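Local structure of listeria nuclear targeted protein A (Listeria monocytogenes, 4CIH) at residues S38-L42 / D43-D47; E62-I66 / D67-R71. The protein relieves repression of host interferon-stimulated immune genes by blocking recruitment of the chromatin repressor BAHD1, the chain here being its helical part. The protein carries 2 engineered substitutions. All blocks are in the same frame, centred on the assembly; numbering follows the deposited sequence.

Contact 1. Residues S38-L42 / D43-D47; sequences SWSDL and DFAND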
loop_
_atom_site.group_PDB
_atom_site.type_symbol
_atom_site.label_atom_id
_atom_site.label_comp_id
_atom_site.label_asym_id
_atom_site.label_seq_id
_atom_site.Cartn_x
_atom_site.Cartn_y
_atom_site.Cartn_z
ATOM N N SER A 38 -12.441 16.837 18.391
ATOM C CA SER A 38 -12.362 18.311 18.469
ATOM C C SER A 38 -11.347 19.044 17.578
ATOM O O SER A 38 -11.653 20.112 17.033
ATOM C CB SER A 38 -12.191 18.770 19.929
ATOM O OG SER A 38 -10.825 18.811 20.328
ATOM N N TRP A 39 -10.139 18.487 17.486
ATOM C CA TRP A 39 -9.037 19.045 16.693
ATOM C C TRP A 39 -9.114 18.562 15.243
ATOM O O TRP A 39 -8.536 19.184 14.344
ATOM C CB TRP A 39 -7.685 18.647 17.311
ATOM C CG TRP A 39 -7.624 17.192 17.730
ATOM C CD1 TRP A 39 -7.574 16.100 16.896
ATOM C CD2 TRP A 39 -7.634 16.669 19.079
ATOM N NE1 TRP A 39 -7.551 14.937 17.639
ATOM C CE2 TRP A 39 -7.586 15.257 18.980
ATOM C CE3 TRP A 39 -7.679 17.257 20.357
ATOM C CZ2 TRP A 39 -7.574 14.426 20.111
ATOM C CZ3 TRP A 39 -7.675 16.428 21.478
ATOM C CH2 TRP A 39 -7.621 15.028 21.347
ATOM N N SER A 40 -9.853 17.469 15.035
ATOM C CA SER A 40 -9.948 16.788 13.741
ATOM C C SER A 40 -11.183 17.192 12.918
ATOM O O SER A 40 -12.198 16.481 12.878
ATOM C CB SER A 40 -9.881 15.259 13.927
ATOM O OG SER A 40 -9.309 14.612 12.793
ATOM N N ASP A 41 -11.086 18.340 12.259
ATOM C CA ASP A 41 -12.045 18.680 11.227
ATOM C C ASP A 41 -11.548 18.252 9.876
ATOM O O ASP A 41 -10.427 17.772 9.711
ATOM C CB ASP A 41 -12.325 20.176 11.166
ATOM C CG ASP A 41 -13.172 20.625 12.301
ATOM O OD1 ASP A 41 -13.404 19.775 13.176
ATOM O OD2 ASP A 41 -13.580 21.809 12.324
ATOM N N LEU A 42 -12.388 18.550 8.906
ATOM C CA LEU A 42 -12.191 18.116 7.566
ATOM C C LEU A 42 -10.950 18.775 6.994
ATOM O O LEU A 42 -10.394 18.298 6.014
ATOM C CB LEU A 42 -13.442 18.450 6.761
ATOM C CG LEU A 42 -13.975 17.338 5.854
ATOM C CD1 LEU A 42 -13.510 15.965 6.319
ATOM C CD2 LEU A 42 -15.492 17.424 5.726
ATOM N N ASP A 43 -10.489 19.842 7.634
ATOM C CA ASP A 43 -9.251 20.473 7.199
ATOM C C ASP A 43 -8.005 19.881 7.847
ATOM O O ASP A 43 -6.920 19.902 7.254
ATOM C CB ASP A 43 -9.304 21.977 7.438
ATOM C CG ASP A 43 -10.366 22.654 6.597
ATOM O OD1 ASP A 43 -11.185 21.930 5.977
ATOM O OD2 ASP A 43 -10.358 23.908 6.538
ATOM N N PHE A 44 -8.158 19.369 9.063
ATOM C CA PHE A 44 -7.024 18.874 9.784
ATOM C C PHE A 44 -6.643 17.547 9.147
ATOM O O PHE A 44 -5.510 17.357 8.714
ATOM C CB PHE A 44 -7.356 18.723 11.269
ATOM C CG PHE A 44 -6.461 17.756 12.011
ATOM C CD1 PHE A 44 -5.110 18.016 12.185
ATOM C CD2 PHE A 44 -6.980 16.583 12.541
ATOM C CE1 PHE A 44 -4.296 17.139 12.891
ATOM C CE2 PHE A 44 -6.170 15.685 13.225
ATOM C CZ PHE A 44 -4.820 15.961 13.400
ATOM N N ALA A 45 -7.592 16.623 9.133
ATOM C CA ALA A 45 -7.451 15.358 8.433
ATOM C C ALA A 45 -6.835 15.441 7.012
ATOM O O ALA A 45 -5.897 14.722 6.712
ATOM C CB ALA A 45 -8.818 14.697 8.363
ATOM N N ASN A 46 -7.341 16.328 6.158
ATOM C CA ASN A 46 -6.960 16.329 4.741
ATOM C C ASN A 46 -5.491 16.732 4.528
ATOM O O ASN A 46 -4.841 16.328 3.583
ATOM C CB ASN A 46 -7.878 17.288 3.944
ATOM C CG ASN A 46 -9.289 16.735 3.716
ATOM O OD1 ASN A 46 -9.486 15.534 3.635
ATOM N ND2 ASN A 46 -10.276 17.628 3.596
ATOM N N ASP A 47 -4.975 17.598 5.388
ATOM C CA ASP A 47 -3.595 17.990 5.258
ATOM C C ASP A 47 -2.780 16.802 5.660
ATOM O O ASP A 47 -1.645 16.629 5.225
ATOM C CB ASP A 47 -3.335 19.174 6.145
ATOM C CG ASP A 47 -4.413 20.204 5.988
ATOM O OD1 ASP A 47 -4.937 20.305 4.857
ATOM O OD2 ASP A 47 -4.759 20.868 6.975
#
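Phe44 swings its ring back toward the preceding loop because CG is trans to the backbone N (chi1 158°), while Trp39, with CG tucked between its backbone N and carbonyl carbon (chi1 44°), lays its indole alongside and pointing the same way. The five-membered ring of Trp39 turns its edge to the face of Phe44 in an offset edge-to-face pair, with planes at 80° and Trp39 CD1 4.0 Å from Phe44 CE2. The indole is poorly ordered, so this approach is loosely defined. Ser40 packs against the Phe44 ring: its OG lies in the ring plane at the edge, 3.1 Å from Phe44 CD2, a plain contact, and its hydrogen bond is to the hydroxyl of Thr33 in helix 8-34. Asp41 O takes two amides of the opening turn of helix 42-63: Ala45 N at 3.1 Å and Phe44 N at 2.8 Å both donate to Asp41 O. Ala45, a short side chain, suits the close approach of Ile29 and Thr33. The chemistry is consistent with a helix start held by one doubly bonded carbonyl, with Ser40 tied to helix 8-34 and an exposed aromatic pair adding a softer outer contact.

Contact 2. Residues E62-I66 / D67-R71; sequences EILSI and DAIKR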
loop_
_atom_site.group_PDB
_atom_site.type_symbol
_atom_site.label_atom_id
_atom_site.label_comp_id
_atom_site.label_asym_id
_atom_site.label_seq_id
_atom_site.Cartn_x
_atom_site.Cartn_y
_atom_site.Cartn_z
ATOM N N GLU A 62 9.359 3.919 -5.017
ATOM C CA GLU A 62 10.660 3.503 -4.592
ATOM C C GLU A 62 10.814 2.012 -4.893
ATOM O O GLU A 62 11.636 1.638 -5.731
ATOM C CB GLU A 62 10.882 3.824 -3.114
ATOM C CG GLU A 62 11.775 5.045 -2.908
ATOM C CD GLU A 62 12.061 5.321 -1.449
ATOM O OE1 GLU A 62 12.876 4.573 -0.887
ATOM O OE2 GLU A 62 11.492 6.287 -0.873
ATOM N N ILE A 63 9.956 1.177 -4.306
ATOM C CA ILE A 63 9.907 -0.245 -4.678
ATOM C C ILE A 63 9.632 -0.576 -6.167
ATOM O O ILE A 63 10.521 -1.049 -6.863
ATOM C CB ILE A 63 8.992 -1.040 -3.744
ATOM C CG1 ILE A 63 9.684 -1.181 -2.384
ATOM C CG2 ILE A 63 8.693 -2.415 -4.352
ATOM C CD1 ILE A 63 8.800 -0.771 -1.225
ATOM N N LEU A 64 8.419 -0.322 -6.655
ATOM C CA LEU A 64 8.073 -0.553 -8.074
ATOM C C LEU A 64 9.097 -0.076 -9.110
ATOM O O LEU A 64 8.986 -0.418 -10.313
ATOM C CB LEU A 64 6.715 0.074 -8.429
ATOM C CG LEU A 64 5.465 -0.808 -8.555
ATOM C CD1 LEU A 64 4.326 -0.058 -9.244
ATOM C CD2 LEU A 64 5.767 -2.101 -9.302
ATOM N N SER A 65 10.054 0.740 -8.669
ATOM C CA SER A 65 11.094 1.223 -9.591
ATOM C C SER A 65 12.496 0.721 -9.269
ATOM O O SER A 65 13.480 1.178 -9.850
ATOM C CB SER A 65 11.043 2.754 -9.761
ATOM O OG SER A 65 11.933 3.407 -8.873
ATOM N N ILE A 66 12.595 -0.245 -8.360
ATOM C CA ILE A 66 13.809 -1.048 -8.269
ATOM C C ILE A 66 14.158 -1.621 -9.644
ATOM O O ILE A 66 13.248 -1.920 -10.446
ATOM C CB ILE A 66 13.666 -2.100 -7.182
ATOM C CG1 ILE A 66 13.710 -1.367 -5.823
ATOM C CG2 ILE A 66 14.776 -3.135 -7.320
ATOM C CD1 ILE A 66 13.322 -2.187 -4.624
ATOM N N ASP A 67 15.445 -1.670 -9.992
ATOM C CA ASP A 67 15.757 -1.994 -11.383
ATOM C C ASP A 67 15.103 -3.315 -11.667
ATOM O O ASP A 67 14.107 -3.386 -12.400
ATOM C CB ASP A 67 17.259 -2.031 -11.669
ATOM C CG ASP A 67 17.570 -2.458 -13.103
ATOM O OD1 ASP A 67 17.360 -3.644 -13.415
ATOM O OD2 ASP A 67 18.050 -1.627 -13.916
ATOM N N ALA A 68 15.604 -4.336 -10.972
ATOM C CA ALA A 68 15.031 -5.683 -10.991
ATOM C C ALA A 68 13.522 -5.722 -10.796
ATOM O O ALA A 68 12.881 -6.678 -11.265
ATOM C CB ALA A 68 15.698 -6.546 -9.930
ATOM N N ILE A 69 12.942 -4.736 -10.092
ATOM C CA ILE A 69 11.462 -4.689 -9.972
ATOM C C ILE A 69 10.791 -4.189 -11.259
ATOM O O ILE A 69 9.800 -4.766 -11.713
ATOM C CB ILE A 69 10.955 -4.005 -8.660
ATOM C CG1 ILE A 69 11.241 -4.896 -7.448
ATOM C CG2 ILE A 69 9.448 -3.777 -8.657
ATOM C CD1 ILE A 69 10.532 -6.232 -7.484
ATOM N N LYS A 70 11.330 -3.132 -11.860
ATOM C CA LYS A 70 11.083 -2.835 -13.278
ATOM C C LYS A 70 11.083 -4.107 -14.140
ATOM O O LYS A 70 10.070 -4.475 -14.778
ATOM C CB LYS A 70 12.189 -1.899 -13.797
ATOM C CG LYS A 70 12.051 -1.413 -15.241
ATOM C CD LYS A 70 11.125 -0.191 -15.343
ATOM C CE LYS A 70 11.273 0.507 -16.693
ATOM N NZ LYS A 70 10.135 1.453 -17.013
ATOM N N ARG A 71 12.240 -4.772 -14.164
ATOM C CA ARG A 71 12.548 -5.782 -15.184
ATOM C C ARG A 71 11.981 -7.155 -14.763
ATOM O O ARG A 71 12.104 -8.169 -15.455
ATOM C CB ARG A 71 14.052 -5.743 -15.494
ATOM C CG ARG A 71 14.658 -4.337 -15.237
ATOM C CD ARG A 71 15.593 -3.726 -16.294
ATOM N NE ARG A 71 16.778 -4.545 -16.538
ATOM C CZ ARG A 71 16.931 -5.297 -17.631
ATOM N NH1 ARG A 71 15.998 -5.284 -18.577
ATOM N NH2 ARG A 71 18.006 -6.049 -17.806
#
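Asp67, whose CB rests 3.7 Å from Ile66 C, sends its carboxylate toward the guanidinium of Arg71, where OD1 meets the edge in the plane of the group. NE is the nitrogen used, 3.3 Å from Asp67 OD1 and bent, so the hydrogen bond within this salt bridge is weak; Arg71 also pairs with Glu74. Ile66 stands at the N-cap of helix 67-70, as the last residue of the type I turn from Ile63. A hydrocarbon side chain offers no acceptor there, and the cross-link comes from the backbone: Lys70 N reaches Ile66 O at 2.7 Å with an N-H...O angle of 162°, joined by a weak bond from Ile69 N. Ile69 is the apolar counterpart. Its CB lies 3.6 Å from Ile66 CB, and its CG2, trans to the backbone N, reaches over the turn to Leu64 CA at 3.6 Å. The Leu64 and Ile69 side chains cross at about a right angle, CD2 to CG2 4.1 Å. Bulky aliphatic side chains suit this place: Ile69 packs on Phe82 and Ile66 on Ile12 and Leu4. With the weak Asp67-Arg71 bridge lying within 67-71, the two segments are joined by the Lys70 N to Ile66 O bond and by aliphatic packing.

In the fold
Contacts 1 and 2 lie near the two ends of the same long helix, 42-63, on opposite sides of the chain's centre, their own centres 35 Å apart and their nearest atoms about 18 Å apart. Residues 38-47 lead into that helix from the loop after helix 8-34; residues 62-71 lead out of it toward helix 77-103. Contact 1 is farther from the centre of the chain and somewhat more exposed, though both are partly buried, and it relies on an edge-to-face aromatic pair, a serine and a backbone carbonyl. Contact 2 sits deeper and mixes aliphatic packing against two neighbouring helices with charged side chains toward solvent. In both, a backbone carbonyl starts a helical turn.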